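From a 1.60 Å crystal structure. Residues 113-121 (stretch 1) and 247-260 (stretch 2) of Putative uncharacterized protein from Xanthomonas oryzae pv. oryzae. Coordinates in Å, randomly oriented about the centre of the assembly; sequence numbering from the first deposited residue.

Stretch 1 (113-121) FLAEGAALR
Stretch 2, residues 247-260: HPVGEYLRDVQKNA

Residues 248-260 form a regular α-helix, its backbone bonded from each N to the O four residues earlier, from E251 N to H247 O (2.9 Å) through A260 N to V256 O. H247, at the N-cap, has chi1 t, and its ND1 accepts from V249 N at 2.9 Å, satisfying an amide that has no helical partner. Against this helix lies 113-121, an irregular segment in which 115-118 have helical phi/psi; G117 N bonds to L114 O at 3.1 Å and A118 N to A115 O at 3.0 Å. The two stretches run in opposite directions: E116 lies beside Y252 (CA to CA 6.2 Å) and L120 beside P248 (8.5 Å).

The apolar contacts come from two leucines, both m,t and both with CA-to-CB bonds toward the helix. L114 CD1 lies 4.2 Å from V256 CB, and L120 CD1 lies 3.7 Å from Y252 CB; their branched ends cover the helix without needing polar partners. E116 contributes its aliphatic portion, with CB 3.3 Å from V256 CG1 (V256 chi1 m) and CG 3.9 Å from D255 CB.

Y252, chi1 t and chi2 -95°, presents its ring edge to the backbone: E116 O is 3.6 Å from CD2, and G117 N is 3.6 Å from CE2. G117 has no side chain; an ideal CB would lie 3.6 Å from Y252 CE2, an ordinary contact distance, so the spacing does not by itself call for glycine.

The polar contacts centre on the E116 carboxylate. With chi1 m, chi2 p and chi3 8°, it reaches N259 (chi1 m, chi2 -40°), whose ND2 donates to E116 OE2 at 2.6 Å and 148°, a short bond pairing an amide donor with a charged acceptor. Water 1 donates to E116 OE1 (3.3 Å) and V256 O (3.0 Å), bridging side chain and helix backbone. Within the helix, R254 NE forms a salt bridge with D255 OD1 at 2.5 Å.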

# COMPACT_ATOMS: atom_id res chain seq x y z
N PHE A 113 -2.17 6.32 -15.27
CA PHE A 113 -1.60 4.97 -15.46
C PHE A 113 -0.25 5.15 -16.14
O PHE A 113 -0.16 5.52 -17.31
CB PHE A 113 -2.54 4.06 -16.29
CG PHE A 113 -2.08 2.63 -16.42
CD1 PHE A 113 -2.47 1.66 -15.50
CD2 PHE A 113 -1.21 2.22 -17.45
CE1 PHE A 113 -2.06 0.34 -15.60
CE2 PHE A 113 -0.79 0.90 -17.58
CZ PHE A 113 -1.20 -0.06 -16.66
N LEU A 114 0.79 4.93 -15.35
CA LEU A 114 2.15 5.39 -15.72
C LEU A 114 2.70 4.52 -16.85
O LEU A 114 2.53 3.29 -16.88
CB LEU A 114 3.06 5.35 -14.47
CG LEU A 114 2.64 6.29 -13.34
CD1 LEU A 114 3.51 6.09 -12.07
CD2 LEU A 114 2.67 7.71 -13.83
N ALA A 115 3.38 5.15 -17.81
CA ALA A 115 3.83 4.38 -18.99
C ALA A 115 4.74 3.17 -18.68
O ALA A 115 4.72 2.13 -19.38
CB ALA A 115 4.53 5.33 -19.95
N GLU A 116 5.50 3.27 -17.59
CA GLU A 116 6.44 2.21 -17.22
C GLU A 116 5.74 0.88 -16.89
O GLU A 116 6.31 -0.22 -17.02
CB GLU A 116 7.27 2.69 -16.01
CG GLU A 116 8.22 3.85 -16.25
CD GLU A 116 7.61 5.23 -16.29
OE1 GLU A 116 6.41 5.41 -15.99
OE2 GLU A 116 8.35 6.18 -16.65
N GLY A 117 4.48 0.95 -16.48
CA GLY A 117 3.77 -0.27 -16.21
C GLY A 117 3.17 -0.96 -17.40
O GLY A 117 2.77 -2.10 -17.28
N ALA A 118 3.08 -0.27 -18.54
CA ALA A 118 2.35 -0.86 -19.68
C ALA A 118 2.86 -2.26 -20.07
O ALA A 118 2.07 -3.19 -20.24
CB ALA A 118 2.42 0.06 -20.86
N ALA A 119 4.17 -2.43 -20.18
CA ALA A 119 4.74 -3.70 -20.63
C ALA A 119 4.76 -4.74 -19.55
O ALA A 119 5.21 -5.88 -19.77
CB ALA A 119 6.18 -3.47 -21.12
N LEU A 120 4.35 -4.39 -18.34
CA LEU A 120 4.33 -5.38 -17.29
C LEU A 120 2.98 -6.10 -17.19
O LEU A 120 2.84 -7.05 -16.42
CB LEU A 120 4.76 -4.79 -15.93
CG LEU A 120 6.26 -4.50 -15.76
CD1 LEU A 120 6.59 -4.26 -14.29
CD2 LEU A 120 7.06 -5.66 -16.26
N ARG A 121 1.98 -5.67 -17.95
CA ARG A 121 0.64 -6.23 -17.80
C ARG A 121 0.57 -7.70 -18.21
O ARG A 121 1.09 -8.08 -19.28
CB ARG A 121 -0.36 -5.46 -18.63
CG ARG A 121 -0.68 -4.07 -18.05
CD ARG A 121 -1.58 -3.32 -19.00
NE ARG A 121 -0.85 -2.88 -20.18
CZ ARG A 121 -1.32 -2.04 -21.10
NH1 ARG A 121 -2.57 -1.51 -21.00
NH2 ARG A 121 -0.52 -1.70 -22.11
N HIS A 247 16.35 -6.76 -12.11
CA HIS A 247 15.04 -7.40 -11.96
C HIS A 247 14.00 -6.46 -12.58
O HIS A 247 14.03 -5.26 -12.30
CB HIS A 247 14.69 -7.63 -10.48
CG HIS A 247 13.52 -8.54 -10.28
ND1 HIS A 247 12.24 -8.23 -10.70
CD2 HIS A 247 13.42 -9.75 -9.67
CE1 HIS A 247 11.42 -9.22 -10.38
NE2 HIS A 247 12.12 -10.14 -9.74
N PRO A 248 13.09 -7.00 -13.43
CA PRO A 248 12.15 -6.08 -14.10
C PRO A 248 11.27 -5.29 -13.11
O PRO A 248 10.87 -4.18 -13.44
CB PRO A 248 11.25 -7.00 -14.94
CG PRO A 248 11.47 -8.40 -14.35
CD PRO A 248 12.92 -8.39 -13.90
N VAL A 249 10.98 -5.87 -11.94
CA VAL A 249 10.10 -5.14 -11.03
C VAL A 249 10.90 -4.06 -10.34
O VAL A 249 10.43 -2.95 -10.12
CB VAL A 249 9.44 -6.10 -10.03
CG1 VAL A 249 8.69 -5.30 -8.96
CG2 VAL A 249 8.50 -7.06 -10.79
N GLY A 250 12.17 -4.37 -10.04
CA GLY A 250 13.05 -3.33 -9.52
C GLY A 250 13.31 -2.16 -10.48
O GLY A 250 13.29 -1.01 -10.05
N GLU A 251 13.54 -2.46 -11.77
CA GLU A 251 13.75 -1.41 -12.75
C GLU A 251 12.44 -0.62 -12.94
O GLU A 251 12.46 0.60 -13.06
CB GLU A 251 14.18 -1.99 -14.11
CG GLU A 251 15.57 -2.67 -14.06
CD GLU A 251 15.95 -3.31 -15.39
OE1 GLU A 251 15.01 -3.64 -16.17
OE2 GLU A 251 17.19 -3.46 -15.66
N TYR A 252 11.31 -1.31 -13.00
CA TYR A 252 10.03 -0.57 -13.03
C TYR A 252 9.92 0.42 -11.87
O TYR A 252 9.55 1.60 -12.08
CB TYR A 252 8.83 -1.54 -13.03
CG TYR A 252 7.49 -0.94 -12.61
CD1 TYR A 252 7.07 -1.05 -11.27
CD2 TYR A 252 6.73 -0.19 -13.49
CE1 TYR A 252 5.87 -0.50 -10.86
CE2 TYR A 252 5.52 0.36 -13.08
CZ TYR A 252 5.11 0.22 -11.76
OH TYR A 252 3.92 0.79 -11.35
N LEU A 253 10.21 -0.03 -10.64
CA LEU A 253 10.02 0.86 -9.49
C LEU A 253 10.95 2.05 -9.58
O LEU A 253 10.56 3.19 -9.36
CB LEU A 253 10.26 0.16 -8.16
CG LEU A 253 9.12 -0.82 -7.83
CD1 LEU A 253 9.54 -1.72 -6.66
CD2 LEU A 253 7.82 -0.01 -7.52
N ARG A 254 12.24 1.81 -9.88
CA ARG A 254 13.14 2.94 -9.97
C ARG A 254 12.70 3.90 -11.09
O ARG A 254 12.69 5.10 -10.88
CB ARG A 254 14.57 2.41 -10.16
CG ARG A 254 15.63 3.55 -10.25
CD ARG A 254 15.85 4.12 -11.68
NE ARG A 254 15.82 3.10 -12.74
CZ ARG A 254 16.83 2.31 -13.06
NH1 ARG A 254 17.96 2.41 -12.38
NH2 ARG A 254 16.71 1.39 -14.02
N ASP A 255 12.32 3.35 -12.24
CA ASP A 255 11.95 4.20 -13.38
C ASP A 255 10.67 4.99 -13.07
O ASP A 255 10.61 6.20 -13.35
CB ASP A 255 11.78 3.40 -14.66
CG ASP A 255 13.10 2.85 -15.19
OD1 ASP A 255 14.17 3.24 -14.67
OD2 ASP A 255 13.02 2.02 -16.13
N VAL A 256 9.68 4.35 -12.45
CA VAL A 256 8.47 5.14 -12.14
C VAL A 256 8.73 6.24 -11.11
O VAL A 256 8.22 7.38 -11.21
CB VAL A 256 7.26 4.23 -11.70
CG1 VAL A 256 6.91 3.35 -12.78
CG2 VAL A 256 7.57 3.50 -10.48
N GLN A 257 9.52 5.94 -10.08
CA GLN A 257 9.78 6.98 -9.10
C GLN A 257 10.62 8.10 -9.72
O GLN A 257 10.35 9.29 -9.54
CB GLN A 257 10.44 6.41 -7.85
CG GLN A 257 10.85 7.51 -6.90
CD GLN A 257 9.70 8.21 -6.23
OE1 GLN A 257 9.20 7.77 -5.19
NE2 GLN A 257 9.24 9.29 -6.85
N LYS A 258 11.64 7.71 -10.47
CA LYS A 258 12.51 8.75 -11.00
C LYS A 258 11.73 9.60 -12.02
O LYS A 258 11.83 10.82 -11.97
CB LYS A 258 13.81 8.12 -11.55
CG LYS A 258 14.82 9.10 -12.07
CD LYS A 258 16.03 8.32 -12.53
CE LYS A 258 16.95 9.26 -13.25
NZ LYS A 258 17.99 8.44 -13.96
N ASN A 259 10.93 8.99 -12.89
CA ASN A 259 10.22 9.79 -13.90
C ASN A 259 9.10 10.65 -13.27
O ASN A 259 8.93 11.83 -13.66
CB ASN A 259 9.79 8.94 -15.10
CG ASN A 259 10.99 8.26 -15.80
OD1 ASN A 259 12.07 8.88 -15.97
ND2 ASN A 259 10.80 6.99 -16.23
N ALA A 260 8.34 10.11 -12.30
CA ALA A 260 7.36 10.91 -11.57
C ALA A 260 8.01 12.17 -10.97
O ALA A 260 7.47 13.31 -11.04
CB ALA A 260 6.69 10.06 -10.44
O HOH W 1 6.68 7.81 -13.76